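Long-range contacts in Mll8374 protein (Mesorhizobium loti, PDB 3B5E), which is probably a carboxylesterase of the alpha/beta-hydrolase fold, hydrolysing carboxylic ester bonds: residues 88-99 with 124-135; 146-157 with 178-188. All coordinates share one frame; numbering follows the deposited sequence. Where two conformers were deposited one is given.

Contact 1: 88-99 with 124-135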
loop_
_atom_site.group_PDB
_atom_site.type_symbol
_atom_site.label_atom_id
_atom_site.label_comp_id
_atom_site.label_asym_id
_atom_site.label_seq_id
_atom_site.Cartn_x
_atom_site.Cartn_y
_atom_site.Cartn_z
ATOM N N ILE A 88 5.180 -9.325 10.543
ATOM C CA ILE A 88 4.940 -9.089 9.117
ATOM C C ILE A 88 4.156 -10.267 8.548
ATOM O O ILE A 88 3.183 -10.097 7.842
ATOM C CB ILE A 88 6.253 -8.899 8.300
ATOM C CG1 ILE A 88 7.036 -7.658 8.778
ATOM C CG2 ILE A 88 5.957 -8.766 6.764
ATOM C CD1 ILE A 88 8.446 -7.474 8.190
ATOM N N LEU A 89 4.587 -11.467 8.875
ATOM C CA LEU A 89 3.936 -12.660 8.337
ATOM C C LEU A 89 2.453 -12.753 8.776
ATOM O O LEU A 89 1.579 -13.023 7.940
ATOM C CB LEU A 89 4.717 -13.907 8.711
ATOM C CG LEU A 89 5.829 -14.387 7.754
ATOM C CD1 LEU A 89 6.730 -13.270 7.234
ATOM C CD2 LEU A 89 6.661 -15.433 8.449
ATOM N N ALA A 90 2.184 -12.493 10.059
ATOM C CA ALA A 90 0.854 -12.647 10.623
ATOM C C ALA A 90 -0.091 -11.604 10.055
ATOM O O ALA A 90 -1.220 -11.923 9.678
ATOM C CB ALA A 90 0.888 -12.579 12.158
ATOM N N GLU A 91 0.365 -10.362 10.019
ATOM C CA GLU A 91 -0.466 -9.235 9.586
ATOM C C GLU A 91 -0.699 -9.256 8.089
ATOM O O GLU A 91 -1.792 -8.936 7.621
ATOM C CB GLU A 91 0.145 -7.916 10.071
ATOM C CG GLU A 91 0.207 -7.786 11.603
ATOM C CD GLU A 91 -1.167 -7.888 12.260
ATOM O OE1 GLU A 91 -2.111 -7.189 11.831
ATOM O OE2 GLU A 91 -1.301 -8.692 13.202
ATOM N N THR A 92 0.308 -9.685 7.340
ATOM C CA THR A 92 0.172 -9.815 5.902
ATOM C C THR A 92 -0.832 -10.946 5.565
ATOM O O THR A 92 -1.662 -10.794 4.663
ATOM C CB THR A 92 1.558 -9.988 5.215
ATOM O OG1 THR A 92 2.450 -8.938 5.633
ATOM C CG2 THR A 92 1.443 -9.964 3.711
ATOM N N ALA A 93 -0.781 -12.056 6.309
ATOM C CA ALA A 93 -1.739 -13.164 6.155
ATOM C C ALA A 93 -3.156 -12.702 6.476
ATOM O O ALA A 93 -4.115 -13.011 5.744
ATOM C CB ALA A 93 -1.350 -14.349 7.048
ATOM N N ALA A 94 -3.296 -11.986 7.587
ATOM C CA ALA A 94 -4.579 -11.431 7.980
ATOM C C ALA A 94 -5.102 -10.480 6.914
ATOM O O ALA A 94 -6.280 -10.554 6.540
ATOM C CB ALA A 94 -4.482 -10.750 9.336
ATOM N N PHE A 95 -4.237 -9.610 6.396
ATOM C CA PHE A 95 -4.675 -8.637 5.389
ATOM C C PHE A 95 -5.105 -9.266 4.047
ATOM O O PHE A 95 -6.073 -8.790 3.415
ATOM C CB PHE A 95 -3.623 -7.567 5.180
ATOM C CG PHE A 95 -4.138 -6.370 4.434
ATOM C CD1 PHE A 95 -4.864 -5.383 5.097
ATOM C CD2 PHE A 95 -3.939 -6.262 3.063
ATOM C CE1 PHE A 95 -5.354 -4.276 4.411
ATOM C CE2 PHE A 95 -4.420 -5.163 2.363
ATOM C CZ PHE A 95 -5.146 -4.175 3.038
ATOM N N ALA A 96 -4.387 -10.313 3.643
ATOM C CA ALA A 96 -4.694 -11.092 2.453
ATOM C C ALA A 96 -6.133 -11.625 2.546
ATOM O O ALA A 96 -6.951 -11.406 1.632
ATOM C CB ALA A 96 -3.679 -12.239 2.287
ATOM N N ALA A 97 -6.436 -12.263 3.682
ATOM C CA ALA A 97 -7.787 -12.785 3.967
ATOM C C ALA A 97 -8.815 -11.644 3.938
ATOM O O ALA A 97 -9.864 -11.771 3.311
ATOM C CB ALA A 97 -7.812 -13.498 5.298
ATOM N N PHE A 98 -8.474 -10.527 4.584
ATOM C CA PHE A 98 -9.316 -9.335 4.608
ATOM C C PHE A 98 -9.648 -8.792 3.211
ATOM O O PHE A 98 -10.810 -8.400 2.942
ATOM C CB PHE A 98 -8.644 -8.239 5.463
ATOM C CG PHE A 98 -9.275 -6.875 5.311
ATOM C CD1 PHE A 98 -10.488 -6.601 5.931
ATOM C CD2 PHE A 98 -8.677 -5.890 4.538
ATOM C CE1 PHE A 98 -11.096 -5.372 5.791
ATOM C CE2 PHE A 98 -9.269 -4.643 4.383
ATOM C CZ PHE A 98 -10.493 -4.373 5.024
ATOM N N THR A 99 -8.658 -8.769 2.310
ATOM C CA THR A 99 -8.883 -8.240 0.953
ATOM C C THR A 99 -9.981 -9.032 0.289
ATOM O O THR A 99 -10.879 -8.467 -0.309
ATOM C CB THR A 99 -7.617 -8.224 0.013
ATOM O OG1 THR A 99 -7.202 -9.555 -0.325
ATOM C CG2 THR A 99 -6.494 -7.477 0.645
ATOM N N LEU A 124 3.789 -3.127 4.025
ATOM C CA LEU A 124 2.742 -4.162 4.084
ATOM C C LEU A 124 2.387 -4.609 2.671
ATOM O O LEU A 124 2.359 -5.792 2.405
ATOM C CB LEU A 124 1.475 -3.631 4.807
ATOM C CG LEU A 124 0.398 -4.636 5.299
ATOM C CD1 LEU A 124 -0.372 -5.223 4.092
ATOM C CD2 LEU A 124 1.035 -5.761 6.189
ATOM N N VAL A 125 2.125 -3.665 1.766
ATOM C CA VAL A 125 1.779 -4.026 0.373
ATOM C C VAL A 125 2.867 -4.873 -0.320
ATOM O O VAL A 125 2.559 -5.890 -0.928
ATOM C CB VAL A 125 1.452 -2.804 -0.481
ATOM C CG1 VAL A 125 1.208 -3.221 -1.964
ATOM C CG2 VAL A 125 0.207 -2.025 0.087
ATOM N N SER A 126 4.139 -4.465 -0.227
ATOM C CA SER A 126 5.210 -5.219 -0.895
ATOM C C SER A 126 5.333 -6.611 -0.271
ATOM O O SER A 126 5.525 -7.605 -0.966
ATOM C CB SER A 126 6.544 -4.458 -0.823
ATOM O OG SER A 126 7.007 -4.362 0.514
ATOM N N SER A 127 5.197 -6.696 1.044
ATOM C CA SER A 127 5.205 -8.002 1.728
ATOM C C SER A 127 4.054 -8.910 1.290
ATOM O O SER A 127 4.226 -10.115 1.156
ATOM C CB SER A 127 5.134 -7.789 3.246
ATOM O OG SER A 127 6.309 -7.154 3.658
ATOM N N LEU A 128 2.882 -8.297 1.101
ATOM C CA LEU A 128 1.707 -8.998 0.629
ATOM C C LEU A 128 1.988 -9.614 -0.734
ATOM O O LEU A 128 1.660 -10.780 -0.966
ATOM C CB LEU A 128 0.504 -8.053 0.594
ATOM C CG LEU A 128 -0.849 -8.598 0.118
ATOM C CD1 LEU A 128 -1.391 -9.726 1.032
ATOM C CD2 LEU A 128 -1.829 -7.432 -0.035
HETATM N N MSE A 129 2.570 -8.830 -1.643
HETATM C CA MSE A 129 2.938 -9.343 -2.975
HETATM C C MSE A 129 3.863 -10.564 -2.909
HETATM O O MSE A 129 3.689 -11.513 -3.661
HETATM C CB MSE A 129 3.628 -8.260 -3.829
HETATM C CG MSE A 129 2.727 -7.106 -4.225
HETATM SE SE MSE A 129 3.803 -5.613 -4.985
HETATM C CE MSE A 129 4.853 -6.670 -6.086
ATOM N N LEU A 130 4.840 -10.527 -2.005
ATOM C CA LEU A 130 5.862 -11.565 -1.945
ATOM C C LEU A 130 5.407 -12.791 -1.187
ATOM O O LEU A 130 5.805 -13.901 -1.513
ATOM C CB LEU A 130 7.136 -10.990 -1.344
ATOM C CG LEU A 130 7.859 -10.017 -2.290
ATOM C CD1 LEU A 130 8.772 -9.125 -1.481
ATOM C CD2 LEU A 130 8.607 -10.775 -3.399
ATOM N N LEU A 131 4.536 -12.597 -0.208
ATOM C CA LEU A 131 4.095 -13.681 0.648
ATOM C C LEU A 131 2.747 -14.303 0.224
ATOM O O LEU A 131 2.492 -15.458 0.553
ATOM C CB LEU A 131 4.020 -13.196 2.092
ATOM C CG LEU A 131 5.327 -12.786 2.787
ATOM C CD1 LEU A 131 5.046 -12.094 4.106
ATOM C CD2 LEU A 131 6.282 -13.988 3.041
ATOM N N HIS A 132 1.893 -13.548 -0.477
ATOM C CA HIS A 132 0.551 -13.984 -0.823
ATOM C C HIS A 132 0.252 -13.622 -2.241
ATOM O O HIS A 132 -0.511 -12.710 -2.490
ATOM C CB HIS A 132 -0.465 -13.369 0.114
ATOM C CG HIS A 132 -0.262 -13.803 1.523
ATOM N ND1 HIS A 132 -0.733 -15.001 1.997
ATOM C CD2 HIS A 132 0.456 -13.255 2.533
ATOM C CE1 HIS A 132 -0.370 -15.145 3.261
ATOM N NE2 HIS A 132 0.378 -14.115 3.600
ATOM N N PRO A 133 0.884 -14.330 -3.180
ATOM C CA PRO A 133 0.681 -14.028 -4.579
ATOM C C PRO A 133 -0.746 -14.337 -5.052
ATOM O O PRO A 133 -1.449 -15.173 -4.480
ATOM C CB PRO A 133 1.689 -14.939 -5.277
ATOM C CG PRO A 133 1.897 -16.062 -4.332
ATOM C CD PRO A 133 1.825 -15.451 -2.987
ATOM N N GLY A 134 -1.163 -13.630 -6.088
ATOM C CA GLY A 134 -2.466 -13.810 -6.656
ATOM C C GLY A 134 -3.498 -12.817 -6.174
ATOM O O GLY A 134 -4.657 -12.935 -6.540
ATOM N N ILE A 135 -3.099 -11.870 -5.337
ATOM C CA ILE A 135 -4.012 -10.845 -4.835
ATOM C C ILE A 135 -3.748 -9.479 -5.494
ATOM O O ILE A 135 -4.664 -8.876 -6.079
ATOM C CB ILE A 135 -3.902 -10.698 -3.316
ATOM C CG1 ILE A 135 -4.331 -12.012 -2.653
ATOM C CG2 ILE A 135 -4.761 -9.525 -2.829
ATOM C CD1 ILE A 135 -4.075 -12.060 -1.202
HETATM O O HOH W 1 2.237 -14.138 5.571
#
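Thr92 and Leu128 mark the crossing of helix 88-99 over helix 124-131, whose axes pass 9.5 Å apart at a signed angle of -80°. The side chain of Thr92 is a knob in a hole made by Leu124, Ser127, Leu128 and Leu131. In the conformer given, its methyl CG2 stands anti to the backbone N (chi1 -52° for OG1) and lies against the backbone of Leu128. The same torsion turns OG1 back along its own helix, where Ile88 O satisfies the hydroxyl. Ile88 O takes two donors, Thr92 OG1 and Thr92 N, from opposite faces of its plane. The Leu124 and Thr92 side chains run past each other in opposite directions, and Leu124 CD2 touches Thr92 OG1. Leu124 CD1 makes an off-centre, oblique CH-pi contact with the Phe95 ring, 4.3 Å from the centroid. Leu128 divides its branches: CD2 meets the edge of the Phe95 ring in plane, and CD1 touches Ala96 CB at 3.6 Å.

His132, the first residue past the helix, lays one ring face on Ala96 CB, which stands 3.8 Å above the plane and toward the rim. The methyl of Thr92 reaches the ring edge at CD2. A water bridges His132 NE2 to Leu89 O, 2.7 Å from NE2. With an alanine in place of His132, Ala96 CB would probably lose its aromatic cover and the water its NE2 partner. Near the C-terminal end of 88-99, Ile135 CD1 touches Ala96 CB at 3.5 Å.

Both helices pack on the central sheet, where Phe95 and Ile135 reach Phe115. Leu124 also touches the sequence that matches a nucleophile elbow. This is one of the helix layers flanking the sheet of an alpha/beta-hydrolase fold, with the second helix following the probable elbow.

Contact 2: 146-157 with 178-188. With EDO (1,2-ethanediol), chain G.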
loop_
_atom_site.group_PDB
_atom_site.type_symbol
_atom_site.label_atom_id
_atom_site.label_comp_id
_atom_site.label_asym_id
_atom_site.label_seq_id
_atom_site.Cartn_x
_atom_site.Cartn_y
_atom_site.Cartn_z
ATOM N N PRO A 146 12.832 -2.369 1.746
ATOM C CA PRO A 146 12.731 -3.792 2.053
ATOM C C PRO A 146 12.605 -4.011 3.558
ATOM O O PRO A 146 13.256 -3.319 4.344
ATOM C CB PRO A 146 14.067 -4.382 1.528
ATOM C CG PRO A 146 14.637 -3.309 0.601
ATOM C CD PRO A 146 14.161 -2.017 1.209
ATOM N N VAL A 147 11.728 -4.939 3.928
ATOM C CA VAL A 147 11.423 -5.251 5.340
ATOM C C VAL A 147 11.495 -6.740 5.692
ATOM O O VAL A 147 11.551 -7.085 6.870
ATOM C CB VAL A 147 10.034 -4.702 5.775
ATOM C CG1 VAL A 147 9.981 -3.179 5.600
ATOM C CG2 VAL A 147 8.846 -5.356 5.000
ATOM N N LEU A 148 11.468 -7.615 4.684
ATOM C CA LEU A 148 11.455 -9.048 4.882
ATOM C C LEU A 148 12.873 -9.547 4.866
ATOM O O LEU A 148 13.616 -9.241 3.962
ATOM C CB LEU A 148 10.694 -9.778 3.776
ATOM C CG LEU A 148 9.200 -9.986 3.912
ATOM C CD1 LEU A 148 8.720 -10.809 2.688
ATOM C CD2 LEU A 148 8.900 -10.682 5.250
ATOM N N ASP A 149 13.249 -10.326 5.858
ATOM C CA ASP A 149 14.585 -10.898 5.881
ATOM C C ASP A 149 14.732 -12.075 4.921
ATOM O O ASP A 149 15.784 -12.239 4.318
ATOM C CB ASP A 149 14.951 -11.392 7.284
ATOM C CG ASP A 149 15.145 -10.257 8.292
ATOM O OD1 ASP A 149 15.246 -9.069 7.873
ATOM O OD2 ASP A 149 15.174 -10.594 9.511
ATOM N N HIS A 150 13.716 -12.915 4.830
ATOM C CA HIS A 150 13.743 -14.042 3.917
ATOM C C HIS A 150 12.537 -13.898 2.986
ATOM O O HIS A 150 11.396 -13.704 3.431
ATOM C CB HIS A 150 13.767 -15.375 4.677
ATOM C CG HIS A 150 14.893 -15.475 5.669
ATOM N ND1 HIS A 150 16.217 -15.291 5.317
ATOM C CD2 HIS A 150 14.890 -15.705 7.005
ATOM C CE1 HIS A 150 16.980 -15.417 6.389
ATOM N NE2 HIS A 150 16.200 -15.669 7.427
ATOM N N VAL A 151 12.821 -13.903 1.686
ATOM C CA VAL A 151 11.807 -13.700 0.667
ATOM C C VAL A 151 11.610 -15.031 -0.014
ATOM O O VAL A 151 12.579 -15.654 -0.416
ATOM C CB VAL A 151 12.265 -12.626 -0.351
ATOM C CG1 VAL A 151 11.159 -12.305 -1.302
ATOM C CG2 VAL A 151 12.739 -11.359 0.384
ATOM N N PRO A 152 10.364 -15.489 -0.138
ATOM C CA PRO A 152 10.168 -16.703 -0.910
ATOM C C PRO A 152 10.405 -16.451 -2.399
ATOM O O PRO A 152 10.453 -15.308 -2.814
ATOM C CB PRO A 152 8.703 -17.065 -0.659
ATOM C CG PRO A 152 8.161 -16.035 0.222
ATOM C CD PRO A 152 9.098 -14.928 0.356
ATOM N N ALA A 153 10.508 -17.524 -3.189
ATOM C CA ALA A 153 10.787 -17.437 -4.628
ATOM C C ALA A 153 9.509 -17.123 -5.367
ATOM O O ALA A 153 9.106 -17.857 -6.255
ATOM C CB ALA A 153 11.349 -18.756 -5.140
ATOM N N THR A 154 8.864 -16.035 -4.997
ATOM C CA THR A 154 7.561 -15.684 -5.544
ATOM C C THR A 154 7.696 -15.060 -6.920
ATOM O O THR A 154 8.534 -14.191 -7.131
ATOM C CB THR A 154 6.831 -14.697 -4.598
ATOM O OG1 THR A 154 6.687 -15.333 -3.327
ATOM C CG2 THR A 154 5.457 -14.352 -5.120
ATOM N N ASP A 155 6.850 -15.501 -7.844
ATOM C CA ASP A 155 6.871 -14.990 -9.201
ATOM C C ASP A 155 5.880 -13.849 -9.298
ATOM O O ASP A 155 4.678 -14.079 -9.202
ATOM C CB ASP A 155 6.517 -16.102 -10.200
ATOM C CG ASP A 155 6.605 -15.648 -11.660
ATOM O OD1 ASP A 155 6.872 -14.457 -11.922
ATOM O OD2 ASP A 155 6.419 -16.508 -12.553
ATOM N N LEU A 156 6.387 -12.634 -9.512
ATOM C CA LEU A 156 5.550 -11.434 -9.578
ATOM C C LEU A 156 5.276 -11.028 -11.033
ATOM O O LEU A 156 4.845 -9.899 -11.309
ATOM C CB LEU A 156 6.232 -10.266 -8.842
ATOM C CG LEU A 156 6.580 -10.464 -7.358
ATOM C CD1 LEU A 156 7.310 -9.235 -6.820
ATOM C CD2 LEU A 156 5.380 -10.781 -6.482
ATOM N N ALA A 157 5.547 -11.938 -11.970
ATOM C CA ALA A 157 5.347 -11.653 -13.379
ATOM C C ALA A 157 3.948 -11.117 -13.563
ATOM O O ALA A 157 2.990 -11.655 -13.025
ATOM C CB ALA A 157 5.553 -12.901 -14.229
ATOM N N ALA A 178 17.676 -1.238 -3.504
ATOM C CA ALA A 178 17.565 -2.657 -3.131
ATOM C C ALA A 178 16.144 -3.197 -3.403
ATOM O O ALA A 178 15.980 -4.322 -3.880
ATOM C CB ALA A 178 17.979 -2.860 -1.657
ATOM N N LEU A 179 15.125 -2.374 -3.128
ATOM C CA LEU A 179 13.737 -2.779 -3.362
ATOM C C LEU A 179 13.459 -2.923 -4.846
ATOM O O LEU A 179 12.767 -3.851 -5.256
ATOM C CB LEU A 179 12.765 -1.770 -2.746
ATOM C CG LEU A 179 11.314 -2.230 -2.675
ATOM C CD1 LEU A 179 11.121 -3.576 -1.881
ATOM C CD2 LEU A 179 10.468 -1.055 -2.142
ATOM N N VAL A 180 13.961 -1.981 -5.645
ATOM C CA VAL A 180 13.823 -2.053 -7.120
ATOM C C VAL A 180 14.433 -3.343 -7.687
ATOM O O VAL A 180 13.818 -4.008 -8.507
ATOM C CB VAL A 180 14.451 -0.824 -7.842
ATOM C CG1 VAL A 180 14.501 -1.062 -9.372
ATOM C CG2 VAL A 180 13.652 0.443 -7.461
ATOM N N THR A 181 15.631 -3.653 -7.223
ATOM C CA THR A 181 16.338 -4.859 -7.614
ATOM C C THR A 181 15.520 -6.098 -7.219
ATOM O O THR A 181 15.293 -7.022 -8.038
ATOM C CB THR A 181 17.765 -4.878 -6.987
ATOM O OG1 THR A 181 18.549 -3.866 -7.625
ATOM C CG2 THR A 181 18.459 -6.269 -7.185
ATOM N N LEU A 182 15.069 -6.117 -5.979
ATOM C CA LEU A 182 14.309 -7.259 -5.458
ATOM C C LEU A 182 13.039 -7.530 -6.270
ATOM O O LEU A 182 12.793 -8.654 -6.693
ATOM C CB LEU A 182 13.947 -7.001 -3.995
ATOM C CG LEU A 182 13.163 -8.083 -3.260
ATOM C CD1 LEU A 182 14.035 -9.284 -3.043
ATOM C CD2 LEU A 182 12.618 -7.513 -1.937
ATOM N N LEU A 183 12.210 -6.505 -6.461
ATOM C CA LEU A 183 10.922 -6.689 -7.121
ATOM C C LEU A 183 11.128 -7.033 -8.601
ATOM O O LEU A 183 10.444 -7.900 -9.127
ATOM C CB LEU A 183 10.031 -5.466 -6.928
ATOM C CG LEU A 183 9.638 -5.139 -5.465
ATOM C CD1 LEU A 183 8.817 -3.830 -5.366
ATOM C CD2 LEU A 183 8.866 -6.287 -4.808
ATOM N N SER A 184 12.091 -6.359 -9.235
ATOM C CA SER A 184 12.502 -6.650 -10.609
ATOM C C SER A 184 12.928 -8.104 -10.760
ATOM O O SER A 184 12.431 -8.811 -11.634
ATOM C CB SER A 184 13.654 -5.729 -11.054
ATOM O OG SER A 184 13.888 -5.877 -12.448
ATOM N N ARG A 185 13.831 -8.551 -9.896
ATOM C CA ARG A 185 14.325 -9.923 -9.947
ATOM C C ARG A 185 13.199 -10.946 -9.838
ATOM O O ARG A 185 13.276 -12.001 -10.468
ATOM C CB ARG A 185 15.354 -10.217 -8.860
ATOM C CG ARG A 185 16.730 -9.624 -9.120
ATOM C CD ARG A 185 17.669 -9.859 -7.952
ATOM N NE ARG A 185 17.717 -11.265 -7.561
ATOM N N HIS A 186 12.147 -10.623 -9.094
ATOM C CA HIS A 186 11.028 -11.536 -8.928
ATOM C C HIS A 186 10.013 -11.438 -10.052
ATOM O O HIS A 186 9.032 -12.168 -10.081
ATOM C CB HIS A 186 10.369 -11.317 -7.576
ATOM C CG HIS A 186 11.133 -11.928 -6.454
ATOM N ND1 HIS A 186 10.813 -13.157 -5.924
ATOM C CD2 HIS A 186 12.245 -11.512 -5.802
ATOM C CE1 HIS A 186 11.680 -13.453 -4.972
ATOM N NE2 HIS A 186 12.554 -12.470 -4.876
ATOM N N GLY A 187 10.255 -10.517 -10.968
ATOM C CA GLY A 187 9.504 -10.443 -12.199
ATOM C C GLY A 187 8.480 -9.339 -12.286
ATOM O O GLY A 187 7.775 -9.278 -13.273
ATOM N N ALA A 188 8.404 -8.463 -11.282
ATOM C CA ALA A 188 7.501 -7.320 -11.326
ATOM C C ALA A 188 7.975 -6.316 -12.383
ATOM O O ALA A 188 9.161 -6.194 -12.657
ATOM C CB ALA A 188 7.410 -6.659 -9.967
HETATM C C1 EDO G . 15.905 -12.970 -3.872
HETATM O O1 EDO G . 14.641 -12.684 -3.270
HETATM C C2 EDO G . 16.526 -11.660 -4.284
HETATM O O2 EDO G . 16.101 -11.430 -5.622
#
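His186, just past helix 178-185, is gripped at its ring edge by the loop 146-157. Its CG lies beside the backbone N and anti to the carbonyl carbon (chi1 -78°), which swings the imidazole toward the loop. His186 ND1 donates to Thr154 O at 2.8 Å. The bond lies in the ring plane and in the carbonyl plane, on a lone pair, with an angle of 157° at the hydrogen. CE1 of the His186 ring faces Pro152 O at 3.1 Å. At the other nitrogen, His186 NE2 shares a hydrogen bond of 2.6 Å with O1 of a bound 1,2-ethanediol, probably from the crystallisation liquor. Val151 crosses the ring obliquely, its CG1 coming 3.8 Å from His186 NE2, while Val151 CG2 meets Leu182 CD1.

The backbone of His186 is held too. Leu156 N donates to His186 O at 2.7 Å and almost straight. Leu156 packs against His186: with CG anti to its carbonyl carbon (chi1 -58°), the side chain brings CD1 against both His186 CB and Leu183 CD2, 3.9 Å from the latter. Its CB rests on Ala188 CB. Asp155 OD1 accepts from Ala157 N, from above the carboxylate plane, in an Asx turn. Gly187, at positive phi, ends the helix in a Schellman motif. A side chain there would run into Ala157 N and the preceding carbonyl. At the far end, Pro146 CG lies 4.1 Å from Ala178 CB and also meets Leu179 CB.

The chemistry is that of a loop fastened to a helix end by two backbone acceptors, one in each segment. His186 ND1 acts as a donor in the ring plane, and this bond to Thr154 O fixes the rotation of the imidazole.

How the contacts relate
The two contacts follow one another along the chain without nesting or crossing. Contact 1 closes first: helix 85-106 leads through strand 113-118 into helix 120-131, which comes back against it. Strand 138-142 then runs to the loop that opens contact 2. That loop passes into strand 160-166, and helix 176-185 returns to close the second contact just ahead of the edge strand 189-195. The centres of contact 1 and contact 2 are about 14 Å apart, and the two join directly. Leu130 O probably accepts a hydrogen bond from Thr154 OG1, and Val147 packs on Ser127 and Ile88. The loop 146-157 thus lies between helix 120-131 and helix 176-185, tying neighbouring crossovers of the sheet together.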